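Local coordinates for protein bifunctional cytochrome P450/NADPH--P450 reductase (Deinococcus aerius, PDB 7F3H) that is a self-sufficient cytochrome P450 fused to its NADPH-dependent reductase, whose heme domain probably hydroxylates organic substrates with molecular oxygen, at residues Y57-V62 / P362-H367; L53-D58 / Q356-I361. One frame throughout, in Å; residues are numbered along the deposited sequence.

Contact 1: residues Y57-V62 / P362-H367; sequences YDPNLV and PALHRH
Tyr57 and Ala363 meet through their CB atoms, 3.5 Å apart, which brings the base of the tyrosine onto helix 361-365. Tyr57 CG lies between the backbone N and the carbonyl carbon (chi1 49°). CB makes the close approach, while the ring continues away from 362-367 to a hydrogen bond between its OH and Ile39 O. Leu364 lies against the backbone of Tyr57: its CD1 is 3.6 Å from Tyr57 O and 4.0 Å from Pro59 CA. The tip of Leu364 also meets that of Val62 head-on, with Val62 CG2 4.1 Å from Leu364 CD1 and a matching approach of CG1 to CD2. This apolar half is buried. In cytochrome P450 terms, it joins the short helix 59-65, which follows a strand of the beta-rich part of the fold, to helix 361-365, which follows the neighbouring strand of the same sheet. Away from Leu364, the packing passes to a partly exposed histidine. Pro59 CD sits over one face of the His367 ring, 3.6 Å from its centroid and 17° off the normal, a CH-pi contact displaced toward the rim. His367 CD2 also lies 3.3 Å from Tyr57 O, while ND1 is hydrogen-bonded to Ala369 N. The looser, partly exposed margin is at Asp58, whose OD1 remains 3.9 Å from His367 NE2, with carboxylate and ring planes 84° apart. The other carboxylate oxygen, OD2, caps helix 59-65, accepting a well-aligned bond from Leu61 N through its anti lone pair and a weak one from Asn60 N.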
ATOM      1  N   TYR A  57       0.476  19.300  -4.447  1.00 30.33           N
ATOM      2  CA  TYR A  57      -0.883  18.772  -4.540  1.00 30.82           C
ATOM      3  C   TYR A  57      -1.746  19.422  -5.635  1.00 30.21           C
ATOM      4  O   TYR A  57      -2.855  18.946  -5.898  1.00 29.90           O
ATOM      5  CB  TYR A  57      -1.541  18.862  -3.148  1.00 31.78           C
ATOM      6  CG  TYR A  57      -1.402  20.219  -2.489  1.00 30.35           C
ATOM      7  CD1 TYR A  57      -0.230  20.541  -1.790  1.00 27.69           C
ATOM      8  CD2 TYR A  57      -2.432  21.159  -2.520  1.00 28.63           C
ATOM      9  CE1 TYR A  57      -0.063  21.767  -1.208  1.00 24.80           C
ATOM     10  CE2 TYR A  57      -2.273  22.395  -1.911  1.00 27.11           C
ATOM     11  CZ  TYR A  57      -1.084  22.689  -1.265  1.00 26.92           C
ATOM     12  OH  TYR A  57      -0.908  23.900  -0.648  1.00 31.31           O
ATOM     13  N   ASP A  58      -1.277  20.518  -6.249  1.00 32.34           N
ATOM     14  CA  ASP A  58      -1.957  21.080  -7.428  1.00 33.97           C
ATOM     15  C   ASP A  58      -1.895  20.081  -8.582  1.00 31.92           C
ATOM     16  O   ASP A  58      -0.791  19.622  -8.932  1.00 31.82           O
ATOM     17  CB  ASP A  58      -1.308  22.392  -7.873  1.00 32.77           C
ATOM     18  CG  ASP A  58      -2.043  23.047  -9.048  1.00 32.21           C
ATOM     19  OD1 ASP A  58      -3.076  23.676  -8.793  1.00 36.69           O
ATOM     20  OD2 ASP A  58      -1.593  22.971 -10.206  1.00 28.19           O
ATOM     21  N   PRO A  59      -3.029  19.737  -9.210  1.00 29.75           N
ATOM     22  CA  PRO A  59      -2.990  18.704 -10.266  1.00 30.57           C
ATOM     23  C   PRO A  59      -2.059  19.040 -11.428  1.00 30.69           C
ATOM     24  O   PRO A  59      -1.339  18.154 -11.901  1.00 31.24           O
ATOM     25  CB  PRO A  59      -4.459  18.592 -10.713  1.00 31.39           C
ATOM     26  CG  PRO A  59      -5.271  19.116  -9.539  1.00 30.77           C
ATOM     27  CD  PRO A  59      -4.400  20.204  -8.928  1.00 34.10           C
ATOM     28  N   ASN A  60      -1.961  20.300 -11.849  1.00 29.88           N
ATOM     29  CA  ASN A  60      -1.077  20.553 -12.989  1.00 27.53           C
ATOM     30  C   ASN A  60       0.398  20.492 -12.585  1.00 28.60           C
ATOM     31  O   ASN A  60       1.242  19.952 -13.340  1.00 24.47           O
ATOM     32  CB  ASN A  60      -1.403  21.904 -13.598  1.00 25.23           C
ATOM     33  CG  ASN A  60      -2.802  21.973 -14.144  1.00 34.70           C
ATOM     34  OD1 ASN A  60      -3.285  21.044 -14.811  1.00 33.40           O
ATOM     35  ND2 ASN A  60      -3.477  23.083 -13.858  1.00 37.99           N
ATOM     36  N   LEU A  61       0.721  21.036 -11.395  1.00 28.60           N
ATOM     37  CA  LEU A  61       2.070  20.904 -10.835  1.00 28.77           C
ATOM     38  C   LEU A  61       2.438  19.445 -10.711  1.00 25.79           C
ATOM     39  O   LEU A  61       3.531  19.040 -11.119  1.00 26.03           O
ATOM     40  CB  LEU A  61       2.177  21.599  -9.466  1.00 30.11           C
ATOM     41  CG  LEU A  61       2.053  23.141  -9.429  1.00 29.23           C
ATOM     42  CD1 LEU A  61       2.244  23.721  -8.016  1.00 22.36           C
ATOM     43  CD2 LEU A  61       3.008  23.804 -10.436  1.00 20.59           C
ATOM     44  N   VAL A  62       1.504  18.626 -10.234  1.00 24.79           N
ATOM     45  CA  VAL A  62       1.822  17.222 -10.061  1.00 23.65           C
ATOM     46  C   VAL A  62       2.053  16.567 -11.410  1.00 29.04           C
ATOM     47  O   VAL A  62       2.960  15.737 -11.550  1.00 31.49           O
ATOM     48  CB  VAL A  62       0.719  16.491  -9.280  1.00 24.42           C
ATOM     49  CG1 VAL A  62       0.951  14.998  -9.378  1.00 21.43           C
ATOM     50  CG2 VAL A  62       0.737  16.916  -7.827  1.00 26.03           C
ATOM     51  N   PRO A 362      -3.334  12.868  -0.233  1.00 29.78           N
ATOM     52  CA  PRO A 362      -4.673  13.244   0.236  1.00 29.46           C
ATOM     53  C   PRO A 362      -5.137  14.584  -0.297  1.00 30.69           C
ATOM     54  O   PRO A 362      -6.311  14.726  -0.669  1.00 32.51           O
ATOM     55  CB  PRO A 362      -4.528  13.266   1.760  1.00 22.17           C
ATOM     56  CG  PRO A 362      -3.345  12.476   2.033  1.00 31.26           C
ATOM     57  CD  PRO A 362      -2.428  12.588   0.889  1.00 30.18           C
ATOM     58  N   ALA A 363      -4.249  15.580  -0.341  1.00 30.95           N
ATOM     59  CA  ALA A 363      -4.658  16.880  -0.848  1.00 29.07           C
ATOM     60  C   ALA A 363      -4.908  16.816  -2.352  1.00 29.20           C
ATOM     61  O   ALA A 363      -5.834  17.461  -2.857  1.00 29.82           O
ATOM     62  CB  ALA A 363      -3.611  17.930  -0.492  1.00 23.98           C
ATOM     63  N   LEU A 364      -4.081  16.057  -3.084  1.00 31.45           N
ATOM     64  CA  LEU A 364      -4.268  15.877  -4.529  1.00 29.26           C
ATOM     65  C   LEU A 364      -5.561  15.122  -4.844  1.00 30.94           C
ATOM     66  O   LEU A 364      -6.315  15.487  -5.764  1.00 26.28           O
ATOM     67  CB  LEU A 364      -3.055  15.150  -5.108  1.00 27.59           C
ATOM     68  CG  LEU A 364      -3.161  14.658  -6.554  1.00 27.54           C
ATOM     69  CD1 LEU A 364      -3.168  15.794  -7.567  1.00 29.01           C
ATOM     70  CD2 LEU A 364      -2.048  13.729  -6.831  1.00 24.88           C
ATOM     71  N   HIS A 365      -5.805  14.033  -4.119  1.00 27.36           N
ATOM     72  CA  HIS A 365      -6.969  13.197  -4.341  1.00 28.02           C
ATOM     73  C   HIS A 365      -8.264  13.920  -4.010  1.00 30.18           C
ATOM     74  O   HIS A 365      -9.348  13.398  -4.315  1.00 29.29           O
ATOM     75  CB  HIS A 365      -6.819  11.934  -3.516  1.00 28.32           C
ATOM     76  CG  HIS A 365      -5.969  10.894  -4.172  1.00 25.89           C
ATOM     77  ND1 HIS A 365      -5.836   9.619  -3.669  1.00 27.87           N
ATOM     78  CD2 HIS A 365      -5.242  10.926  -5.315  1.00 29.09           C
ATOM     79  CE1 HIS A 365      -5.058   8.909  -4.472  1.00 29.45           C
ATOM     80  NE2 HIS A 365      -4.689   9.679  -5.482  1.00 28.77           N
ATOM     81  N   ARG A 366      -8.164  15.071  -3.337  1.00 27.84           N
ATOM     82  CA  ARG A 366      -9.297  15.892  -2.943  1.00 28.58           C
ATOM     83  C   ARG A 366      -9.215  17.321  -3.482  1.00 29.08           C
ATOM     84  O   ARG A 366      -9.827  18.226  -2.911  1.00 32.29           O
ATOM     85  CB  ARG A 366      -9.379  15.930  -1.424  1.00 29.03           C
ATOM     86  CG  ARG A 366      -9.748  14.634  -0.808  1.00 30.16           C
ATOM     87  CD  ARG A 366      -9.867  14.886   0.653  1.00 34.45           C
ATOM     88  NE  ARG A 366      -9.825  13.649   1.400  1.00 40.71           N
ATOM     89  CZ  ARG A 366     -10.779  13.274   2.242  1.00 39.75           C
ATOM     90  NH1 ARG A 366     -11.826  14.065   2.416  1.00 33.65           N
ATOM     91  NH2 ARG A 366     -10.686  12.111   2.895  1.00 40.84           N
ATOM     92  N   HIS A 367      -8.457  17.562  -4.530  1.00 28.88           N
ATOM     93  CA  HIS A 367      -8.292  18.937  -5.003  1.00 33.93           C
ATOM     94  C   HIS A 367      -9.565  19.417  -5.691  1.00 31.23           C
ATOM     95  O   HIS A 367     -10.020  18.773  -6.640  1.00 30.40           O
ATOM     96  CB  HIS A 367      -7.113  19.053  -5.967  1.00 30.02           C
ATOM     97  CG  HIS A 367      -6.603  20.453  -6.097  1.00 31.45           C
ATOM     98  ND1 HIS A 367      -7.378  21.473  -6.610  1.00 34.89           N
ATOM     99  CD2 HIS A 367      -5.431  21.021  -5.728  1.00 30.62           C
ATOM    100  CE1 HIS A 367      -6.685  22.598  -6.601  1.00 31.36           C
ATOM    101  NE2 HIS A 367      -5.508  22.353  -6.054  1.00 37.20           N
TER

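Contact 2: residues L53-D58 / Q356-I361; sequences LIQAYD and QVALLI
Ile54 O accepts from Ala358 N at 2.9 Å, the first of three backbone hydrogen bonds that join the two segments in parallel register. Ala56 bridges the next step with both of its polar atoms: its N donates to Ala358 O at 2.8 Å, and its O accepts from Leu360 N at 2.7 Å. The directions of strands 53-56 and 356-359 differ by 39°. A CA-H...O contact from Leu359 CA also falls on Ala56 O. Where the ladder opens toward Gln356, water takes over, accepting from Ile54 N and donating to Gln356 O.

Apolar contacts fall into two groups. On the face of Ala56 and Leu359, Val357 CG1 lies 3.7 Å from Ala56 CB and 4.1 Å from Ile54 CG2; anti to its backbone N (chi1 -179°), this methyl reaches both. Leu65 of helix 59-65 covers that side. Just past the strand ends, Leu360 lies side by side with Tyr57, pointing the same way, with its CD2 3.8 Å from Tyr57 CD1; Ala36 of helix 28-38 packs on both.

The remaining contact is van der Waals, made by the polar chain of Gln55. It bends at chi2 (-78°); the side chain crosses that of Leu360 at about a right angle, and its end rests against Ala358 CB, with Phe32 and Phe44 nearby. An alanine here would probably leave a gap beside Ala358 CB and Leu360, letting the leucine shift.

These two parallel strands, with antiparallel neighbours 43-48 and 336-339 on their outer sides, are two interior strands of the mixed beta-sheet characteristic of the cytochrome P450 fold.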
ATOM      1  N   LEU A  53      11.641  20.694   3.189  1.00 41.80           N
ATOM      2  CA  LEU A  53      10.573  19.773   2.797  1.00 38.52           C
ATOM      3  C   LEU A  53       9.586  20.520   1.905  1.00 39.05           C
ATOM      4  O   LEU A  53       9.143  21.621   2.251  1.00 30.82           O
ATOM      5  CB  LEU A  53       9.857  19.157   4.012  1.00 37.00           C
ATOM      6  CG  LEU A  53       8.818  18.023   3.807  1.00 36.08           C
ATOM      7  CD1 LEU A  53       9.432  16.760   3.194  1.00 48.16           C
ATOM      8  CD2 LEU A  53       8.139  17.643   5.121  1.00 37.01           C
ATOM      9  N   ILE A  54       9.298  19.963   0.722  1.00 37.57           N
ATOM     10  CA  ILE A  54       8.355  20.562  -0.221  1.00 30.56           C
ATOM     11  C   ILE A  54       7.202  19.592  -0.431  1.00 31.96           C
ATOM     12  O   ILE A  54       7.427  18.386  -0.621  1.00 29.92           O
ATOM     13  CB  ILE A  54       9.039  20.922  -1.550  1.00 32.02           C
ATOM     14  CG1 ILE A  54      10.259  21.798  -1.255  1.00 28.16           C
ATOM     15  CG2 ILE A  54       8.065  21.617  -2.499  1.00 25.58           C
ATOM     16  CD1 ILE A  54      10.991  22.247  -2.466  1.00 23.81           C
ATOM     17  N   GLN A  55       5.967  20.120  -0.378  1.00 30.47           N
ATOM     18  CA  GLN A  55       4.739  19.345  -0.575  1.00 32.94           C
ATOM     19  C   GLN A  55       3.952  19.862  -1.784  1.00 32.14           C
ATOM     20  O   GLN A  55       3.701  21.072  -1.891  1.00 27.93           O
ATOM     21  CB  GLN A  55       3.860  19.398   0.680  1.00 30.64           C
ATOM     22  CG  GLN A  55       4.478  18.734   1.919  1.00 30.86           C
ATOM     23  CD  GLN A  55       4.372  17.229   1.895  1.00 28.76           C
ATOM     24  OE1 GLN A  55       3.627  16.650   1.101  1.00 30.10           O
ATOM     25  NE2 GLN A  55       5.092  16.584   2.789  1.00 33.72           N
ATOM     26  N   ALA A  56       3.559  18.948  -2.690  1.00 30.35           N
ATOM     27  CA  ALA A  56       2.839  19.324  -3.905  1.00 29.38           C
ATOM     28  C   ALA A  56       1.530  18.571  -4.049  1.00 29.40           C
ATOM     29  O   ALA A  56       1.496  17.349  -3.893  1.00 30.80           O
ATOM     30  CB  ALA A  56       3.662  19.056  -5.138  1.00 28.33           C
ATOM     31  N   TYR A  57       0.476  19.300  -4.447  1.00 30.33           N
ATOM     32  CA  TYR A  57      -0.883  18.772  -4.540  1.00 30.82           C
ATOM     33  C   TYR A  57      -1.746  19.422  -5.635  1.00 30.21           C
ATOM     34  O   TYR A  57      -2.855  18.946  -5.898  1.00 29.90           O
ATOM     35  CB  TYR A  57      -1.541  18.862  -3.148  1.00 31.78           C
ATOM     36  CG  TYR A  57      -1.402  20.219  -2.489  1.00 30.35           C
ATOM     37  CD1 TYR A  57      -0.230  20.541  -1.790  1.00 27.69           C
ATOM     38  CD2 TYR A  57      -2.432  21.159  -2.520  1.00 28.63           C
ATOM     39  CE1 TYR A  57      -0.063  21.767  -1.208  1.00 24.80           C
ATOM     40  CE2 TYR A  57      -2.273  22.395  -1.911  1.00 27.11           C
ATOM     41  CZ  TYR A  57      -1.084  22.689  -1.265  1.00 26.92           C
ATOM     42  OH  TYR A  57      -0.908  23.900  -0.648  1.00 31.31           O
ATOM     43  N   ASP A  58      -1.277  20.518  -6.249  1.00 32.34           N
ATOM     44  CA  ASP A  58      -1.957  21.080  -7.428  1.00 33.97           C
ATOM     45  C   ASP A  58      -1.895  20.081  -8.582  1.00 31.92           C
ATOM     46  O   ASP A  58      -0.791  19.622  -8.932  1.00 31.82           O
ATOM     47  CB  ASP A  58      -1.308  22.392  -7.873  1.00 32.77           C
ATOM     48  CG  ASP A  58      -2.043  23.047  -9.048  1.00 32.21           C
ATOM     49  OD1 ASP A  58      -3.076  23.676  -8.793  1.00 36.69           O
ATOM     50  OD2 ASP A  58      -1.593  22.971 -10.206  1.00 28.19           O
ATOM     51  N   GLN A 356      13.996  17.007  -3.267  1.00 27.07           N
ATOM     52  CA  GLN A 356      12.806  16.151  -3.231  1.00 27.97           C
ATOM     53  C   GLN A 356      11.530  16.990  -3.219  1.00 30.17           C
ATOM     54  O   GLN A 356      11.446  18.004  -2.515  1.00 33.44           O
ATOM     55  CB  GLN A 356      12.801  15.279  -1.972  1.00 27.91           C
ATOM     56  CG  GLN A 356      13.674  14.053  -2.013  1.00 33.01           C
ATOM     57  CD  GLN A 356      13.501  13.205  -0.780  1.00 31.35           C
ATOM     58  OE1 GLN A 356      12.481  12.547  -0.607  1.00 34.08           O
ATOM     59  NE2 GLN A 356      14.482  13.248   0.108  1.00 39.61           N
ATOM     60  N   VAL A 357      10.515  16.536  -3.945  1.00 26.33           N
ATOM     61  CA  VAL A 357       9.159  17.082  -3.847  1.00 29.68           C
ATOM     62  C   VAL A 357       8.216  15.939  -3.523  1.00 26.51           C
ATOM     63  O   VAL A 357       8.166  14.945  -4.261  1.00 29.94           O
ATOM     64  CB  VAL A 357       8.717  17.794  -5.129  1.00 26.00           C
ATOM     65  CG1 VAL A 357       7.303  18.366  -4.940  1.00 22.27           C
ATOM     66  CG2 VAL A 357       9.714  18.868  -5.487  1.00 25.57           C
ATOM     67  N   ALA A 358       7.569  16.017  -2.363  1.00 26.97           N
ATOM     68  CA  ALA A 358       6.584  15.020  -1.974  1.00 29.68           C
ATOM     69  C   ALA A 358       5.247  15.292  -2.666  1.00 26.33           C
ATOM     70  O   ALA A 358       4.769  16.433  -2.692  1.00 28.55           O
ATOM     71  CB  ALA A 358       6.435  14.998  -0.448  1.00 23.29           C
ATOM     72  N   LEU A 359       4.639  14.245  -3.225  1.00 22.09           N
ATOM     73  CA  LEU A 359       3.253  14.337  -3.687  1.00 23.99           C
ATOM     74  C   LEU A 359       2.308  14.179  -2.498  1.00 26.06           C
ATOM     75  O   LEU A 359       2.202  13.089  -1.914  1.00 29.64           O
ATOM     76  CB  LEU A 359       2.947  13.288  -4.751  1.00 23.24           C
ATOM     77  CG  LEU A 359       3.931  13.051  -5.892  1.00 27.22           C
ATOM     78  CD1 LEU A 359       3.368  12.024  -6.829  1.00 26.70           C
ATOM     79  CD2 LEU A 359       4.165  14.331  -6.638  1.00 29.99           C
ATOM     80  N   LEU A 360       1.566  15.233  -2.171  1.00 25.23           N
ATOM     81  CA  LEU A 360       0.657  15.190  -1.019  1.00 29.53           C
ATOM     82  C   LEU A 360      -0.673  14.554  -1.449  1.00 27.70           C
ATOM     83  O   LEU A 360      -1.682  15.221  -1.689  1.00 28.87           O
ATOM     84  CB  LEU A 360       0.495  16.593  -0.438  1.00 26.57           C
ATOM     85  CG  LEU A 360      -0.285  16.723   0.860  1.00 31.09           C
ATOM     86  CD1 LEU A 360       0.331  15.879   2.002  1.00 25.58           C
ATOM     87  CD2 LEU A 360      -0.385  18.203   1.235  1.00 23.79           C
ATOM     88  N   ILE A 361      -0.651  13.208  -1.484  1.00 23.11           N
ATOM     89  CA  ILE A 361      -1.743  12.447  -2.108  1.00 25.09           C
ATOM     90  C   ILE A 361      -3.116  12.793  -1.546  1.00 30.59           C
ATOM     91  O   ILE A 361      -4.052  12.984  -2.337  1.00 28.51           O
ATOM     92  CB  ILE A 361      -1.442  10.941  -2.015  1.00 25.64           C
ATOM     93  CG1 ILE A 361      -0.139  10.543  -2.724  1.00 22.37           C
ATOM     94  CG2 ILE A 361      -2.602  10.110  -2.575  1.00 25.24           C
ATOM     95  CD1 ILE A 361      -0.139  10.773  -4.285  1.00 22.52           C
TER
HETATM   96  O   HOH W   1      10.432  17.378   0.310  1.00 28.12           O

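Overall arrangement
Contacts 1 and 2 are successive steps of the same pairing, with centres 9 Å apart. Along the chain, strand 51-56 runs into helix 59-65, and some 300 residues later strand 356-359 runs into helix 361-365. Contact 2 pairs the strands; contact 1 packs what follows them, and Tyr57 and Asp58 belong to both. Val62 links the two directly, its CG2 lying 4.0 Å from Ala56 O. Two strand-to-helix units thus stay paired beyond the ends of their strands, although much of the largely helical P450 domain lies between them in sequence. The heme is near: about 7 Å from the Leu359 side chain and 11 Å from that of Leu364.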